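Local coordinates for blood group a-and b-cleaving endo-beta-galactosidase (Streptococcus pneumoniae, PDB 2YGM), which cleaves blood group A and B glycans as an endo-beta-galactosidase, the modelled tandem NPCBM-family domains probably serving to bind carbohydrate rather than to cut it, at residues Y73-Q78 with Q141-I146; Q175-D180 with R264-V269. All blocks are in the same frame, centred on the assembly; numbering follows the deposited sequence.

Interaction 1 and interaction 2 follow one another along the chain without nesting or crossing. Starting from the N terminus, strand 69-74 runs out into Ile75-Gln78, and the chain then builds strands 82-87, 105-110, 113-117 and 133-138 before 141-146 returns beside 73-78, closing a loop within the first NPCBM-family domain. After strand 161-171 the chain leaves this region and reaches 175-180, which leads into helix 179-184. Interaction 2 closes a second loop, packing the segment before helix 179-184 and its first turn on the sheet that holds strand 262-270, in the second NPCBM-family domain. The two centres lie about 27 Å apart, and the contacts do not touch.

Interaction 1 (Y73-Q78 with Q141-I146); sequences YDISGQ and QNAKKI
Antiparallel strand pairing joins Tyr73-Asp74, at the end of strand 69-74, to Lys145-Ile146, at the start of strand 145-151, inside a five-stranded sheet. Tyr73 and Ile146 form a hydrogen-bonded pair: Tyr73 N gives to Ile146 O at 2.8 Å, and Ile146 N returns a bond to Tyr73 O at 3.0 Å. Next to it Asp74 and Lys145 form a non-hydrogen-bonded pair on the exposed face. Beyond the regular pairing, Ile75 N still reaches Lys144 O at 2.7 Å, the donor tilted 32° from the carbonyl plane as the strand gives way to a turn. On the buried face Ile146 CG2, set between its own backbone N and carbonyl carbon, meets Tyr73 CB at 3.7 Å. Ile75 holds CG1 in the corresponding position (chi1 54°), against Lys144 O, and CD1 continues to Ala143 CB, 3.7 Å away. Leu168 of strand 161-171 touches both isoleucines. Toward solvent, Ser76 OG lies beside the CB and CG of Lys144, whose chain bends at its last torsion so that NZ binds Asn142 O at 2.8 Å. Asp74 OD1 accepts from Ser76 N at 3.1 Å, 30° out of the carboxylate plane, making an Asx turn that overlaps the start of the type II turn Ile75-Gln78. Paired strands with one face packed on a second sheet are characteristic of a beta-sandwich, as in galactose-binding-like domains.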
loop_
_atom_site.group_PDB
_atom_site.type_symbol
_atom_site.label_atom_id
_atom_site.label_comp_id
_atom_site.label_asym_id
_atom_site.label_seq_id
_atom_site.Cartn_x
_atom_site.Cartn_y
_atom_site.Cartn_z
ATOM N N TYR A 73 1.207 -5.928 -19.979
ATOM C CA TYR A 73 0.857 -6.577 -18.722
ATOM C C TYR A 73 -0.155 -7.694 -18.928
ATOM O O TYR A 73 -1.142 -7.530 -19.644
ATOM C CB TYR A 73 0.304 -5.559 -17.726
ATOM C CG TYR A 73 1.330 -4.572 -17.230
ATOM C CD1 TYR A 73 2.103 -4.853 -16.103
ATOM C CD2 TYR A 73 1.529 -3.355 -17.882
ATOM C CE1 TYR A 73 3.048 -3.948 -15.637
ATOM C CE2 TYR A 73 2.474 -2.445 -17.424
ATOM C CZ TYR A 73 3.229 -2.749 -16.301
ATOM O OH TYR A 73 4.168 -1.855 -15.838
ATOM N N ASP A 74 0.114 -8.836 -18.303
ATOM C CA ASP A 74 -0.826 -9.945 -18.279
ATOM C C ASP A 74 -1.851 -9.708 -17.174
ATOM O O ASP A 74 -1.496 -9.636 -15.993
ATOM C CB ASP A 74 -0.089 -11.266 -18.048
ATOM C CG ASP A 74 -0.997 -12.475 -18.182
ATOM O OD1 ASP A 74 -2.066 -12.510 -17.531
ATOM O OD2 ASP A 74 -0.629 -13.403 -18.938
ATOM N N ILE A 75 -3.118 -9.593 -17.565
ATOM C CA ILE A 75 -4.201 -9.315 -16.619
ATOM C C ILE A 75 -5.344 -10.343 -16.681
ATOM O O ILE A 75 -6.472 -10.055 -16.266
ATOM C CB ILE A 75 -4.735 -7.848 -16.760
ATOM C CG1 ILE A 75 -5.141 -7.527 -18.199
ATOM C CG2 ILE A 75 -3.702 -6.837 -16.281
ATOM C CD1 ILE A 75 -6.618 -7.361 -18.377
ATOM N N SER A 76 -5.031 -11.539 -17.189
ATOM C CA SER A 76 -5.972 -12.670 -17.271
ATOM C C SER A 76 -6.741 -12.904 -15.974
ATOM O O SER A 76 -6.144 -12.995 -14.899
ATOM C CB SER A 76 -5.233 -13.963 -17.641
ATOM O OG SER A 76 -4.845 -13.982 -19.002
ATOM N N GLY A 77 -8.064 -12.988 -16.090
ATOM C CA GLY A 77 -8.948 -13.326 -14.970
ATOM C C GLY A 77 -8.790 -12.527 -13.683
ATOM O O GLY A 77 -9.061 -13.043 -12.597
ATOM N N GLN A 78 -8.364 -11.271 -13.794
ATOM C CA GLN A 78 -8.228 -10.408 -12.615
ATOM C C GLN A 78 -9.426 -9.467 -12.426
ATOM O O GLN A 78 -9.510 -8.752 -11.424
ATOM C CB GLN A 78 -6.911 -9.625 -12.650
ATOM C CG GLN A 78 -5.666 -10.505 -12.625
ATOM C CD GLN A 78 -4.476 -9.830 -11.969
ATOM O OE1 GLN A 78 -4.627 -8.848 -11.240
ATOM N NE2 GLN A 78 -3.284 -10.360 -12.220
ATOM N N GLN A 141 -14.947 -7.338 -20.511
ATOM C CA GLN A 141 -15.218 -8.326 -19.459
ATOM C C GLN A 141 -14.088 -9.339 -19.220
ATOM O O GLN A 141 -13.684 -9.561 -18.075
ATOM C CB GLN A 141 -16.532 -9.062 -19.738
ATOM C CG GLN A 141 -17.166 -9.697 -18.499
ATOM C CD GLN A 141 -18.425 -8.980 -18.042
ATOM O OE1 GLN A 141 -18.429 -8.294 -17.017
ATOM N NE2 GLN A 141 -19.503 -9.141 -18.802
ATOM N N ASN A 142 -13.580 -9.939 -20.295
ATOM C CA ASN A 142 -12.614 -11.036 -20.173
ATOM C C ASN A 142 -11.241 -10.732 -20.781
ATOM O O ASN A 142 -10.629 -11.591 -21.426
ATOM C CB ASN A 142 -13.203 -12.321 -20.772
ATOM C CG ASN A 142 -14.627 -12.592 -20.299
ATOM O OD1 ASN A 142 -14.930 -12.502 -19.104
ATOM N ND2 ASN A 142 -15.512 -12.918 -21.242
ATOM N N ALA A 143 -10.756 -9.515 -20.558
ATOM C CA ALA A 143 -9.490 -9.061 -21.131
ATOM C C ALA A 143 -8.294 -9.804 -20.544
ATOM O O ALA A 143 -8.280 -10.130 -19.356
ATOM C CB ALA A 143 -9.333 -7.573 -20.927
ATOM N N LYS A 144 -7.290 -10.049 -21.379
ATOM C CA LYS A 144 -6.134 -10.844 -20.978
ATOM C C LYS A 144 -4.830 -10.050 -20.949
ATOM O O LYS A 144 -4.001 -10.238 -20.052
ATOM C CB LYS A 144 -5.991 -12.058 -21.897
ATOM C CG LYS A 144 -7.128 -13.059 -21.765
ATOM C CD LYS A 144 -7.360 -13.827 -23.060
ATOM C CE LYS A 144 -8.579 -14.742 -22.952
ATOM N NZ LYS A 144 -9.826 -13.984 -22.637
ATOM N N LYS A 145 -4.660 -9.157 -21.923
ATOM C CA LYS A 145 -3.394 -8.455 -22.112
ATOM C C LYS A 145 -3.606 -6.973 -22.411
ATOM O O LYS A 145 -4.349 -6.615 -23.323
ATOM C CB LYS A 145 -2.605 -9.121 -23.245
ATOM C CG LYS A 145 -1.137 -8.744 -23.323
ATOM C CD LYS A 145 -0.548 -9.231 -24.632
ATOM C CE LYS A 145 0.903 -8.829 -24.781
ATOM N NZ LYS A 145 1.372 -9.006 -26.184
ATOM N N ILE A 146 -2.947 -6.120 -21.633
ATOM C CA ILE A 146 -2.987 -4.678 -21.860
ATOM C C ILE A 146 -1.603 -4.184 -22.285
ATOM O O ILE A 146 -0.588 -4.633 -21.751
ATOM C CB ILE A 146 -3.539 -3.901 -20.622
ATOM C CG1 ILE A 146 -3.730 -2.409 -20.946
ATOM C CG2 ILE A 146 -2.650 -4.116 -19.389
ATOM C CD1 ILE A 146 -4.645 -1.661 -19.985
#

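Interaction 2 (Q175-D180 with R264-V269); sequences QTITPD and RFISYV
Ile177 fills the closely packed middle of this contact, reaching tip to tip with Ile266 of strand 262-270. Its CG2 touches Ile266 CG2 at 3.8 Å, while its CD1 lies 3.9 Å from Ile266 CD1. CG2 stands anti to the backbone N in both residues, which turns these two methyls toward each other. Leu316 and Leu182 add further apolar cover to Ile177. On one flank, Ile266 CD1 sits 3.5 Å above the guanidinium plane of Arg264, over its centre, and Ile177 CD1 approaches Arg264 NH2 obliquely at 4.0 Å. The arginine chain, extended from CG to NE, lays the guanidinium against the two isoleucines. On the other flank, the side chains of Pro179 and Tyr268 cross at about a right angle, and Pro179 CD lies 3.9 Å from Tyr268 CZ. Tyr268 OH gives a weak hydrogen bond to Ile177 O at 3.2 Å. The outer side is looser: the CB of Thr178 is directed away from the strand, and OG1 caps Leu181 N as the N-cap of helix 179-184. Apolar packing thus carries most of the contact, with a single weak polar bond across it; the salt bridge of Arg264 is made by NH2 within its own sheet, to Asp318 on strand 315-320, and its guanidinium meets the incoming segment through van der Waals contact.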
loop_
_atom_site.group_PDB
_atom_site.type_symbol
_atom_site.label_atom_id
_atom_site.label_comp_id
_atom_site.label_asym_id
_atom_site.label_seq_id
_atom_site.Cartn_x
_atom_site.Cartn_y
_atom_site.Cartn_z
ATOM N N GLN A 175 -12.561 -5.613 0.497
ATOM C CA GLN A 175 -11.163 -5.312 0.204
ATOM C C GLN A 175 -10.212 -6.330 0.842
ATOM O O GLN A 175 -10.557 -6.985 1.832
ATOM C CB GLN A 175 -10.809 -3.889 0.651
ATOM C CG GLN A 175 -11.153 -2.787 -0.363
ATOM C CD GLN A 175 -10.040 -2.502 -1.381
ATOM O OE1 GLN A 175 -9.712 -1.343 -1.643
ATOM N NE2 GLN A 175 -9.464 -3.554 -1.959
ATOM N N THR A 176 -9.027 -6.466 0.252
ATOM C CA THR A 176 -7.985 -7.349 0.769
ATOM C C THR A 176 -7.079 -6.530 1.688
ATOM O O THR A 176 -6.623 -5.444 1.317
ATOM C CB THR A 176 -7.157 -7.991 -0.370
ATOM O OG1 THR A 176 -7.957 -8.093 -1.555
ATOM C CG2 THR A 176 -6.674 -9.382 0.028
ATOM N N ILE A 177 -6.824 -7.054 2.884
ATOM C CA ILE A 177 -6.204 -6.269 3.950
ATOM C C ILE A 177 -4.689 -6.136 3.796
ATOM O O ILE A 177 -3.958 -7.127 3.725
ATOM C CB ILE A 177 -6.569 -6.811 5.363
ATOM C CG1 ILE A 177 -8.068 -7.158 5.463
ATOM C CG2 ILE A 177 -6.136 -5.829 6.447
ATOM C CD1 ILE A 177 -9.037 -5.986 5.282
ATOM N N THR A 178 -4.242 -4.886 3.732
ATOM C CA THR A 178 -2.831 -4.537 3.635
ATOM C C THR A 178 -2.585 -3.392 4.616
ATOM O O THR A 178 -3.544 -2.736 5.045
ATOM C CB THR A 178 -2.440 -4.076 2.203
ATOM O OG1 THR A 178 -3.076 -2.824 1.906
ATOM C CG2 THR A 178 -2.828 -5.120 1.150
ATOM N N PRO A 179 -1.311 -3.151 4.986
ATOM C CA PRO A 179 -0.991 -2.033 5.870
ATOM C C PRO A 179 -1.440 -0.675 5.332
ATOM O O PRO A 179 -1.838 0.191 6.116
ATOM C CB PRO A 179 0.531 -2.089 5.959
ATOM C CG PRO A 179 0.853 -3.520 5.773
ATOM C CD PRO A 179 -0.150 -4.041 4.792
ATOM N N ASP A 180 -1.379 -0.492 4.014
ATOM C CA ASP A 180 -1.769 0.776 3.391
ATOM C C ASP A 180 -3.275 1.006 3.447
ATOM O O ASP A 180 -3.723 2.136 3.636
ATOM C CB ASP A 180 -1.261 0.867 1.948
ATOM C CG ASP A 180 0.254 0.964 1.867
ATOM O OD1 ASP A 180 0.901 1.214 2.910
ATOM O OD2 ASP A 180 0.802 0.788 0.756
ATOM N N ARG A 264 -16.606 -7.652 12.731
ATOM C CA ARG A 264 -15.228 -7.968 12.381
ATOM C C ARG A 264 -14.235 -7.195 13.240
ATOM O O ARG A 264 -14.446 -6.026 13.554
ATOM C CB ARG A 264 -15.006 -7.621 10.906
ATOM C CG ARG A 264 -14.107 -8.540 10.109
ATOM C CD ARG A 264 -14.240 -8.189 8.619
ATOM N NE ARG A 264 -13.150 -8.701 7.785
ATOM C CZ ARG A 264 -12.881 -8.276 6.547
ATOM N NH1 ARG A 264 -13.615 -7.320 5.979
ATOM N NH2 ARG A 264 -11.866 -8.800 5.870
ATOM N N PHE A 265 -13.157 -7.867 13.625
ATOM C CA PHE A 265 -11.997 -7.197 14.217
ATOM C C PHE A 265 -10.812 -7.421 13.302
ATOM O O PHE A 265 -10.543 -8.550 12.906
ATOM C CB PHE A 265 -11.694 -7.733 15.617
ATOM C CG PHE A 265 -10.366 -7.280 16.163
ATOM C CD1 PHE A 265 -10.206 -5.991 16.662
ATOM C CD2 PHE A 265 -9.270 -8.143 16.169
ATOM C CE1 PHE A 265 -8.977 -5.568 17.159
ATOM C CE2 PHE A 265 -8.038 -7.730 16.667
ATOM C CZ PHE A 265 -7.892 -6.442 17.166
ATOM N N ILE A 266 -10.120 -6.341 12.952
ATOM C CA ILE A 266 -8.950 -6.429 12.078
ATOM C C ILE A 266 -7.785 -5.633 12.642
ATOM O O ILE A 266 -7.939 -4.470 13.017
ATOM C CB ILE A 266 -9.244 -5.958 10.625
ATOM C CG1 ILE A 266 -10.526 -6.597 10.080
ATOM C CG2 ILE A 266 -8.060 -6.285 9.706
ATOM C CD1 ILE A 266 -10.905 -6.128 8.675
ATOM N N SER A 267 -6.622 -6.279 12.696
ATOM C CA SER A 267 -5.380 -5.657 13.146
ATOM C C SER A 267 -4.181 -6.517 12.768
ATOM O O SER A 267 -4.288 -7.744 12.698
ATOM C CB SER A 267 -5.389 -5.475 14.665
ATOM O OG SER A 267 -4.274 -4.715 15.093
ATOM N N TYR A 268 -3.050 -5.864 12.512
ATOM C CA TYR A 268 -1.758 -6.536 12.526
ATOM C C TYR A 268 -1.237 -6.529 13.958
ATOM O O TYR A 268 -1.431 -5.555 14.698
ATOM C CB TYR A 268 -0.753 -5.851 11.592
ATOM C CG TYR A 268 -1.008 -6.105 10.119
ATOM C CD1 TYR A 268 -1.864 -5.281 9.395
ATOM C CD2 TYR A 268 -0.394 -7.166 9.455
ATOM C CE1 TYR A 268 -2.110 -5.502 8.047
ATOM C CE2 TYR A 268 -0.632 -7.401 8.097
ATOM C CZ TYR A 268 -1.493 -6.561 7.402
ATOM O OH TYR A 268 -1.751 -6.770 6.064
ATOM N N VAL A 269 -0.586 -7.625 14.340
ATOM C CA VAL A 269 -0.056 -7.792 15.691
ATOM C C VAL A 269 1.420 -8.185 15.644
ATOM O O VAL A 269 1.805 -9.098 14.917
ATOM C CB VAL A 269 -0.876 -8.843 16.496
ATOM C CG1 VAL A 269 -0.350 -8.974 17.925
ATOM C CG2 VAL A 269 -2.354 -8.462 16.524
#